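PDB 4OVQ: TRAP dicarboxylate ABC transporter, substrate-binding protein from Roseobacter denitrificans, which binds beta-D-glucuronate in the periplasm and, as in its TRAP transporter family, probably delivers this sugar acid to a membrane permease. Local coordinates for residues 30-35 with 209-214; 90-95 with 133-138; 128-133 with 233-238. One frame throughout, in Å; residues are numbered along the deposited sequence.

Interaction 1 (30-35 with 209-214); sequences NIHVDG and WPSYES. With BDP (beta-D-glucopyranuronic acid), chain C.
His32 and Ser211 meet beside the bound glucuronate, where the loop after the first strand of one lobe of this two-lobed TRAP solute-binding protein faces helix 209-214 across the ligand cleft. The packed part is at the sugar. His32 CE1 lies 3.7 Å from Ser211 OG, with the serine oxygen at the ring edge. His32 CG stands anti to its own carbonyl carbon (chi1 -68°), which carries the imidazole into the cleft. There NE2 donates to O2 of the sugar over 2.9 Å, with the N-H turned to it at 147° and the acceptor in the ring plane. Ile31 CG2 sits over one ring face, offset toward the rim, and also nears C3 of the sugar as CD1 nears O4, apolar contact that competes for no hydrogen bond. Ser211 OG hydrogen-bonds Tyr36, whose ring also stacks on His32; a small serine lets its hydroxyl reach the tyrosine while lying at the histidine's edge. The outer side is looser: Val33, on the exposed loop, brings only CG2 to Ser214 CB, 4.0 Å away, and no direct hydrogen bond joins the segments. A water bridges them instead, which suits an imidazole with a second nitrogen to satisfy and a serine with a short polar arm. It lies in the plane of the imidazole, 2.8 Å from His32 ND1 and 2.9 Å from Ser214 OG, and accepts the backbone N-H of Val33.

Interaction 2 (90-95 with 133-138); sequences GPIGPL and KGIQPL
This is an apolar contact between the short helix 89-92 with the turn after it and the start of strand 135-141, an edge strand of the five-stranded sheet, and three side chains carry most of it. Leu95 and Ile135 reach toward each other tip to tip, CD2 of the leucine 3.9 Å from CD1 of the isoleucine. The same Ile135 CD1 also touches Ile92 CG2 at 4.2 Å, but here the two side chains run past each other in opposite directions. Ile135 can serve both because CG1 sits between its backbone N and carbonyl carbon (chi1 64°), with CD1 extended beyond it toward the turn; a long branched residue suits this position.

Leu95 also lies alongside the aliphatic part of Lys133, its CG 4.0 Å from Lys133 CB. The lysine bends at chi2 (-69°), and its methylenes follow the leucine backbone, CG coming 3.5 Å from Leu95 O. Its amino end then meets a water that accepts from NZ at 3.0 Å and donates to Leu95 O at 2.6 Å. A lysine thus suits a partly exposed border: its carbons pack against the leucine and its charge stays with water. With an alanine in place of Leu95, Ile135 CD1 is likely to face a gap, and the Lys133 methylenes to lose their apolar neighbour.

Gly134, at positive phi, is the C' residue of a Schellman motif that ends helix 121-132 and turns the chain into the strand. Around the contact, Met130 of that helix packs on both Ile92 and Ile135, Arg78 of helix 70-79 touches Leu95, and strand 234-239 pairs with strand 135-141.

Interaction 3 (128-133 with 233-238); sequences AGMAEK and PECICI. With BDP (beta-D-glucopyranuronic acid), chain C.
Met130, present as selenomethionine, touches two cysteines of strand 234-239 with its terminal methyl. CE lies 4.0 Å from Cys235 SG and 4.3 Å from Cys237 SG, so one methyl meets two sulfurs two residues apart on the strand. The side chain runs out extended from the helix and bends at its last torsion (chi3 63°), which brings CE round to the sulfurs. A long, flexible, unbranched residue suits that reach, and small, weakly polar cysteines suit a sheet face packed closely against a helix. Cys235 SG is held between its backbone N and carbonyl carbon (chi1 69°), pointing at the methyl.

Glu234, next to Cys235, serves the ligand instead. It extends to the sugar, whose O2 donates to OE2 over 2.5 Å, a short bond; a carboxylate is an apt acceptor for a sugar hydroxyl. Asn88, itself a pocket residue, donates to OE2, and Asn86 donates to OE1, so both carboxylate oxygens are fixed. Through Met130, helix 121-132 packs against one face of the five-stranded sheet, where strand 234-239 lies between strands 84-88 and 135-141, antiparallel to both, and Ile135 of the latter touches Cys237.

Interactions 2 and 3 are neighbours, their centres about 4 Å apart: they share Lys133, and they touch through the sheet in which strands 135-141 and 234-239 pair. Interaction 1 lies on the other side of the chain's centre, about 21 and 22 Å away between centres, yet both it and interaction 3 touch the glucuronate, His32 and Glu234 each bonding to its O2. Along the chain, the segments come in the order 30-35, 90-95, 128-133, 133-138, 209-214 and 233-238, so interaction 3 crosses both others. Interaction 1 spans the cleft, while interactions 2 and 3 pack the sheet that carries Glu234 to the ligand.

Interaction 1 (30-35 with 209-214)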
loop_
_atom_site.group_PDB
_atom_site.type_symbol
_atom_site.label_atom_id
_atom_site.label_comp_id
_atom_site.label_asym_id
_atom_site.label_seq_id
_atom_site.Cartn_x
_atom_site.Cartn_y
_atom_site.Cartn_z
ATOM N N ASN A 30 0.221 -12.765 -0.522
ATOM C CA ASN A 30 0.063 -11.710 0.467
ATOM C C ASN A 30 1.364 -11.630 1.248
ATOM O O ASN A 30 1.947 -12.675 1.589
ATOM C CB ASN A 30 -1.131 -12.038 1.394
ATOM C CG ASN A 30 -1.131 -11.233 2.702
ATOM O OD1 ASN A 30 -0.915 -10.039 2.694
ATOM N ND2 ASN A 30 -1.414 -11.885 3.838
ATOM N N ILE A 31 1.842 -10.427 1.552
ATOM C CA ILE A 31 3.132 -10.274 2.228
ATOM C C ILE A 31 3.052 -10.398 3.748
ATOM O O ILE A 31 4.086 -10.564 4.399
ATOM C CB ILE A 31 3.809 -8.931 1.831
ATOM C CG1 ILE A 31 5.338 -8.946 1.995
ATOM C CG2 ILE A 31 3.166 -7.755 2.538
ATOM C CD1 ILE A 31 6.019 -7.855 1.103
ATOM N N HIS A 32 1.842 -10.360 4.317
ATOM C CA HIS A 32 1.659 -10.135 5.753
ATOM C C HIS A 32 1.663 -11.406 6.601
ATOM O O HIS A 32 1.537 -12.512 6.082
ATOM C CB HIS A 32 0.427 -9.262 6.025
ATOM C CG HIS A 32 0.615 -7.861 5.551
ATOM N ND1 HIS A 32 1.419 -6.964 6.221
ATOM C CD2 HIS A 32 0.164 -7.217 4.445
ATOM C CE1 HIS A 32 1.452 -5.826 5.553
ATOM N NE2 HIS A 32 0.695 -5.947 4.475
ATOM N N VAL A 33 1.788 -11.198 7.900
ATOM C CA VAL A 33 1.869 -12.311 8.851
ATOM C C VAL A 33 0.519 -12.713 9.391
ATOM O O VAL A 33 -0.507 -12.153 8.992
ATOM C CB VAL A 33 2.754 -11.935 10.014
ATOM C CG1 VAL A 33 4.148 -11.601 9.510
ATOM C CG2 VAL A 33 2.149 -10.769 10.743
ATOM N N ASP A 34 0.527 -13.653 10.326
ATOM C CA ASP A 34 -0.707 -14.154 10.861
ATOM C C ASP A 34 -1.495 -13.090 11.598
ATOM O O ASP A 34 -0.940 -12.267 12.335
ATOM C CB ASP A 34 -0.472 -15.323 11.831
ATOM C CG ASP A 34 0.046 -16.580 11.146
ATOM O OD1 ASP A 34 -0.027 -16.690 9.905
ATOM O OD2 ASP A 34 0.535 -17.476 11.878
ATOM N N GLY A 35 -2.810 -13.143 11.424
ATOM C CA GLY A 35 -3.695 -12.256 12.140
ATOM C C GLY A 35 -3.779 -10.854 11.621
ATOM O O GLY A 35 -4.625 -10.064 12.086
ATOM N N TRP A 209 0.644 1.961 11.213
ATOM C CA TRP A 209 0.855 1.361 12.531
ATOM C C TRP A 209 0.952 -0.153 12.523
ATOM O O TRP A 209 1.836 -0.723 13.154
ATOM C CB TRP A 209 -0.230 1.755 13.540
ATOM C CG TRP A 209 -0.190 3.161 13.994
ATOM C CD1 TRP A 209 -1.026 4.155 13.608
ATOM C CD2 TRP A 209 0.712 3.739 14.951
ATOM N NE1 TRP A 209 -0.709 5.325 14.254
ATOM C CE2 TRP A 209 0.353 5.096 15.090
ATOM C CE3 TRP A 209 1.792 3.246 15.693
ATOM C CZ2 TRP A 209 1.034 5.970 15.956
ATOM C CZ3 TRP A 209 2.471 4.120 16.546
ATOM C CH2 TRP A 209 2.078 5.465 16.668
ATOM N N PRO A 210 0.033 -0.845 11.828
ATOM C CA PRO A 210 0.092 -2.309 11.874
ATOM C C PRO A 210 1.368 -2.951 11.285
ATOM O O PRO A 210 1.831 -3.986 11.765
ATOM C CB PRO A 210 -1.173 -2.729 11.113
ATOM C CG PRO A 210 -2.102 -1.563 11.273
ATOM C CD PRO A 210 -1.194 -0.369 11.177
ATOM N N SER A 211 1.925 -2.343 10.245
ATOM C CA SER A 211 3.174 -2.844 9.659
ATOM C C SER A 211 4.353 -2.544 10.576
ATOM O O SER A 211 5.224 -3.371 10.755
ATOM C CB SER A 211 3.442 -2.201 8.302
ATOM O OG SER A 211 2.637 -2.747 7.271
ATOM N N TYR A 212 4.363 -1.349 11.147
ATOM C CA TYR A 212 5.428 -0.931 12.064
ATOM C C TYR A 212 5.490 -1.919 13.216
ATOM O O TYR A 212 6.556 -2.349 13.645
ATOM C CB TYR A 212 5.107 0.456 12.582
ATOM C CG TYR A 212 6.014 1.060 13.634
ATOM C CD1 TYR A 212 7.386 1.177 13.420
ATOM C CD2 TYR A 212 5.488 1.600 14.818
ATOM C CE1 TYR A 212 8.193 1.774 14.359
ATOM C CE2 TYR A 212 6.312 2.173 15.768
ATOM C CZ TYR A 212 7.652 2.256 15.528
ATOM O OH TYR A 212 8.440 2.853 16.477
ATOM N N GLU A 213 4.312 -2.324 13.677
ATOM C CA GLU A 213 4.226 -3.256 14.774
ATOM C C GLU A 213 4.539 -4.698 14.343
ATOM O O GLU A 213 5.429 -5.323 14.903
ATOM C CB GLU A 213 2.847 -3.104 15.432
ATOM C CG GLU A 213 2.620 -3.965 16.632
ATOM C CD GLU A 213 1.876 -5.220 16.268
ATOM O OE1 GLU A 213 0.741 -5.130 15.738
ATOM O OE2 GLU A 213 2.451 -6.294 16.462
ATOM N N SER A 214 3.868 -5.218 13.307
ATOM C CA SER A 214 3.949 -6.651 12.941
ATOM C C SER A 214 5.310 -7.170 12.466
ATOM O O SER A 214 5.623 -8.344 12.629
ATOM C CB SER A 214 2.858 -7.032 11.924
ATOM O OG SER A 214 3.117 -6.485 10.641
HETATM C C1 BDP C . 2.705 -2.073 3.799
HETATM C C2 BDP C . 1.935 -2.705 2.669
HETATM C C3 BDP C . 2.763 -3.792 2.137
HETATM C C4 BDP C . 4.070 -3.259 1.654
HETATM C C5 BDP C . 4.792 -2.546 2.772
HETATM C C6 BDP C . 6.127 -1.924 2.328
HETATM O O2 BDP C . 0.728 -3.271 3.285
HETATM O O3 BDP C . 2.041 -4.265 0.939
HETATM O O4 BDP C . 4.908 -4.374 1.130
HETATM O O5 BDP C . 3.983 -1.522 3.334
HETATM O O6A BDP C . 6.827 -2.529 1.463
HETATM O O1 BDP C . 2.032 -0.997 4.385
HETATM O O6B BDP C . 6.477 -0.922 2.998
HETATM O O HOH W 1 2.819 -8.182 8.256
#

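Interaction 2 (90-95 with 133-138)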
loop_
_atom_site.group_PDB
_atom_site.type_symbol
_atom_site.label_atom_id
_atom_site.label_comp_id
_atom_site.label_asym_id
_atom_site.label_seq_id
_atom_site.Cartn_x
_atom_site.Cartn_y
_atom_site.Cartn_z
ATOM N N GLY A 90 1.489 1.131 -4.203
ATOM C CA GLY A 90 2.817 1.725 -4.299
ATOM C C GLY A 90 3.714 1.090 -5.340
ATOM O O GLY A 90 4.187 1.734 -6.266
ATOM N N PRO A 91 3.956 -0.207 -5.219
ATOM C CA PRO A 91 4.795 -0.919 -6.205
ATOM C C PRO A 91 4.113 -1.185 -7.552
ATOM O O PRO A 91 4.792 -1.573 -8.507
ATOM C CB PRO A 91 5.149 -2.222 -5.477
ATOM C CG PRO A 91 4.809 -1.970 -4.024
ATOM C CD PRO A 91 3.660 -1.039 -4.051
ATOM N N ILE A 92 2.799 -0.963 -7.627
ATOM C CA ILE A 92 2.094 -0.994 -8.925
ATOM C C ILE A 92 2.327 0.276 -9.758
ATOM O O ILE A 92 2.286 0.240 -11.012
ATOM C CB ILE A 92 0.584 -1.249 -8.748
ATOM C CG1 ILE A 92 0.368 -2.643 -8.125
ATOM C CG2 ILE A 92 -0.158 -1.082 -10.081
ATOM C CD1 ILE A 92 -1.024 -2.980 -7.874
ATOM N N GLY A 93 2.666 1.373 -9.099
ATOM C CA GLY A 93 2.757 2.655 -9.783
ATOM C C GLY A 93 3.745 2.676 -10.926
ATOM O O GLY A 93 3.444 3.259 -11.963
ATOM N N PRO A 94 4.914 2.059 -10.741
ATOM C CA PRO A 94 5.885 2.130 -11.850
ATOM C C PRO A 94 5.386 1.399 -13.104
ATOM O O PRO A 94 5.819 1.753 -14.203
ATOM C CB PRO A 94 7.115 1.454 -11.268
ATOM C CG PRO A 94 7.016 1.764 -9.740
ATOM C CD PRO A 94 5.527 1.570 -9.485
ATOM N N LEU A 95 4.463 0.449 -12.955
ATOM C CA LEU A 95 3.903 -0.300 -14.082
ATOM C C LEU A 95 2.697 0.410 -14.731
ATOM O O LEU A 95 2.449 0.253 -15.938
ATOM C CB LEU A 95 3.468 -1.685 -13.600
ATOM C CG LEU A 95 2.611 -2.527 -14.557
ATOM C CD1 LEU A 95 3.440 -2.976 -15.736
ATOM C CD2 LEU A 95 1.985 -3.740 -13.867
ATOM N N LYS A 133 -2.734 -2.992 -18.158
ATOM C CA LYS A 133 -1.468 -3.701 -17.944
ATOM C C LYS A 133 -1.636 -5.124 -17.401
ATOM O O LYS A 133 -0.699 -5.682 -16.836
ATOM C CB LYS A 133 -0.570 -2.909 -16.982
ATOM C CG LYS A 133 -0.185 -1.530 -17.473
ATOM C CD LYS A 133 0.775 -1.574 -18.661
ATOM C CE LYS A 133 0.973 -0.192 -19.214
ATOM N NZ LYS A 133 2.320 -0.049 -19.805
ATOM N N GLY A 134 -2.825 -5.701 -17.561
ATOM C CA GLY A 134 -3.036 -7.111 -17.320
ATOM C C GLY A 134 -3.420 -7.498 -15.903
ATOM O O GLY A 134 -3.451 -8.678 -15.553
ATOM N N ILE A 135 -3.689 -6.489 -15.082
ATOM C CA ILE A 135 -4.053 -6.752 -13.698
ATOM C C ILE A 135 -5.367 -6.092 -13.289
ATOM O O ILE A 135 -5.486 -4.873 -13.243
ATOM C CB ILE A 135 -2.942 -6.363 -12.735
ATOM C CG1 ILE A 135 -2.665 -4.884 -12.742
ATOM C CG2 ILE A 135 -1.673 -7.165 -12.987
ATOM C CD1 ILE A 135 -1.354 -4.559 -12.097
ATOM N N GLN A 136 -6.362 -6.914 -13.013
ATOM C CA GLN A 136 -7.700 -6.401 -12.713
ATOM C C GLN A 136 -7.913 -6.221 -11.188
ATOM O O GLN A 136 -7.873 -7.199 -10.435
ATOM C CB GLN A 136 -8.707 -7.406 -13.262
ATOM C CG GLN A 136 -10.119 -7.246 -12.805
ATOM C CD GLN A 136 -10.817 -6.256 -13.631
ATOM O OE1 GLN A 136 -10.848 -6.375 -14.862
ATOM N NE2 GLN A 136 -11.329 -5.217 -12.993
ATOM N N PRO A 137 -8.113 -4.983 -10.709
ATOM C CA PRO A 137 -8.510 -4.875 -9.296
ATOM C C PRO A 137 -9.973 -5.265 -9.098
ATOM O O PRO A 137 -10.817 -4.935 -9.921
ATOM C CB PRO A 137 -8.290 -3.397 -8.980
ATOM C CG PRO A 137 -8.593 -2.745 -10.310
ATOM C CD PRO A 137 -8.042 -3.656 -11.361
ATOM N N LEU A 138 -10.224 -6.033 -8.056
ATOM C CA LEU A 138 -11.541 -6.552 -7.704
ATOM C C LEU A 138 -12.164 -5.854 -6.510
ATOM O O LEU A 138 -13.385 -5.808 -6.414
ATOM C CB LEU A 138 -11.452 -8.037 -7.380
ATOM C CG LEU A 138 -10.966 -8.940 -8.509
ATOM C CD1 LEU A 138 -10.765 -10.346 -7.941
ATOM C CD2 LEU A 138 -11.955 -8.971 -9.683
HETATM O O HOH W 2 4.370 0.169 -17.693
#

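Interaction 3 (128-133 with 233-238)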
loop_
_atom_site.group_PDB
_atom_site.type_symbol
_atom_site.label_atom_id
_atom_site.label_comp_id
_atom_site.label_asym_id
_atom_site.label_seq_id
_atom_site.Cartn_x
_atom_site.Cartn_y
_atom_site.Cartn_z
ATOM N N ALA A 128 -8.977 1.019 -14.962
ATOM C CA ALA A 128 -8.834 0.858 -16.384
ATOM C C ALA A 128 -7.364 0.738 -16.721
ATOM O O ALA A 128 -6.976 -0.155 -17.464
ATOM C CB ALA A 128 -9.450 2.017 -17.115
ATOM N N GLY A 129 -6.554 1.628 -16.142
ATOM C CA GLY A 129 -5.124 1.634 -16.391
ATOM C C GLY A 129 -4.517 0.321 -15.941
ATOM O O GLY A 129 -3.664 -0.255 -16.604
HETATM N N MSE A 130 -4.980 -0.179 -14.808
HETATM C CA MSE A 130 -4.461 -1.445 -14.310
HETATM C C MSE A 130 -4.834 -2.594 -15.228
HETATM O O MSE A 130 -3.987 -3.409 -15.603
HETATM C CB MSE A 130 -4.960 -1.698 -12.876
HETATM C CG MSE A 130 -4.245 -0.778 -11.842
HETATM SE SE MSE A 130 -4.918 -1.140 -10.045
HETATM C CE MSE A 130 -4.318 -2.990 -9.911
ATOM N N ALA A 131 -6.114 -2.657 -15.594
ATOM C CA ALA A 131 -6.618 -3.715 -16.448
ATOM C C ALA A 131 -5.840 -3.716 -17.771
ATOM O O ALA A 131 -5.490 -4.780 -18.290
ATOM C CB ALA A 131 -8.122 -3.524 -16.683
ATOM N N GLU A 132 -5.540 -2.505 -18.256
ATOM C CA GLU A 132 -4.692 -2.232 -19.421
ATOM C C GLU A 132 -3.290 -2.871 -19.362
ATOM O O GLU A 132 -2.725 -3.242 -20.390
ATOM C CB GLU A 132 -4.585 -0.703 -19.603
ATOM C CG GLU A 132 -3.388 -0.184 -20.407
ATOM C CD GLU A 132 -3.293 1.351 -20.406
ATOM O OE1 GLU A 132 -4.348 2.021 -20.327
ATOM O OE2 GLU A 132 -2.164 1.892 -20.474
ATOM N N LYS A 133 -2.734 -2.992 -18.158
ATOM C CA LYS A 133 -1.468 -3.701 -17.944
ATOM C C LYS A 133 -1.636 -5.124 -17.401
ATOM O O LYS A 133 -0.699 -5.682 -16.836
ATOM C CB LYS A 133 -0.570 -2.909 -16.982
ATOM C CG LYS A 133 -0.185 -1.530 -17.473
ATOM C CD LYS A 133 0.775 -1.574 -18.661
ATOM C CE LYS A 133 0.973 -0.192 -19.214
ATOM N NZ LYS A 133 2.320 -0.049 -19.805
ATOM N N PRO A 233 -3.856 3.027 -1.120
ATOM C CA PRO A 233 -4.778 1.904 -0.951
ATOM C C PRO A 233 -4.129 0.615 -1.431
ATOM O O PRO A 233 -3.074 0.626 -2.095
ATOM C CB PRO A 233 -5.933 2.265 -1.889
ATOM C CG PRO A 233 -5.286 3.021 -2.994
ATOM C CD PRO A 233 -4.199 3.823 -2.315
ATOM N N GLU A 234 -4.767 -0.497 -1.120
ATOM C CA GLU A 234 -4.365 -1.756 -1.695
ATOM C C GLU A 234 -5.533 -2.326 -2.437
ATOM O O GLU A 234 -6.650 -1.815 -2.366
ATOM C CB GLU A 234 -3.874 -2.727 -0.610
ATOM C CG GLU A 234 -2.945 -2.081 0.420
ATOM C CD GLU A 234 -1.998 -3.052 1.062
ATOM O OE1 GLU A 234 -2.311 -4.259 1.082
ATOM O OE2 GLU A 234 -0.959 -2.558 1.550
ATOM N N CYS A 235 -5.283 -3.392 -3.168
ATOM C CA CYS A 235 -6.354 -4.075 -3.834
ATOM C C CYS A 235 -6.236 -5.594 -3.673
ATOM O O CYS A 235 -5.171 -6.112 -3.320
ATOM C CB CYS A 235 -6.375 -3.693 -5.312
ATOM S SG CYS A 235 -4.940 -4.341 -6.230
ATOM N N ILE A 236 -7.327 -6.275 -3.949
ATOM C CA ILE A 236 -7.328 -7.658 -4.347
ATOM C C ILE A 236 -7.239 -7.614 -5.869
ATOM O O ILE A 236 -8.129 -7.000 -6.489
ATOM C CB ILE A 236 -8.632 -8.389 -3.902
ATOM C CG1 ILE A 236 -8.867 -8.267 -2.387
ATOM C CG2 ILE A 236 -8.609 -9.860 -4.347
ATOM C CD1 ILE A 236 -10.119 -8.952 -1.907
ATOM N N CYS A 237 -6.201 -8.246 -6.446
ATOM C CA CYS A 237 -5.717 -8.159 -7.859
ATOM C C CYS A 237 -5.956 -9.562 -8.461
ATOM O O CYS A 237 -5.707 -10.566 -7.790
ATOM C CB CYS A 237 -4.149 -7.773 -7.999
ATOM S SG CYS A 237 -3.688 -7.247 -9.564
ATOM N N ILE A 238 -6.447 -9.639 -9.693
ATOM C CA ILE A 238 -6.452 -10.912 -10.437
ATOM C C ILE A 238 -5.850 -10.685 -11.823
ATOM O O ILE A 238 -6.074 -9.660 -12.477
ATOM C CB ILE A 238 -7.894 -11.552 -10.563
ATOM C CG1 ILE A 238 -7.842 -12.981 -11.143
ATOM C CG2 ILE A 238 -8.831 -10.653 -11.350
ATOM C CD1 ILE A 238 -9.141 -13.772 -11.001
HETATM C C1 BDP C . 2.705 -2.073 3.799
HETATM C C2 BDP C . 1.935 -2.705 2.669
HETATM C C3 BDP C . 2.763 -3.792 2.137
HETATM C C4 BDP C . 4.070 -3.259 1.654
HETATM C C5 BDP C . 4.792 -2.546 2.772
HETATM C C6 BDP C . 6.127 -1.924 2.328
HETATM O O2 BDP C . 0.728 -3.271 3.285
HETATM O O3 BDP C . 2.041 -4.265 0.939
HETATM O O4 BDP C . 4.908 -4.374 1.130
HETATM O O5 BDP C . 3.983 -1.522 3.334
HETATM O O6A BDP C . 6.827 -2.529 1.463
HETATM O O1 BDP C . 2.032 -0.997 4.385
HETATM O O6B BDP C . 6.477 -0.922 2.998
#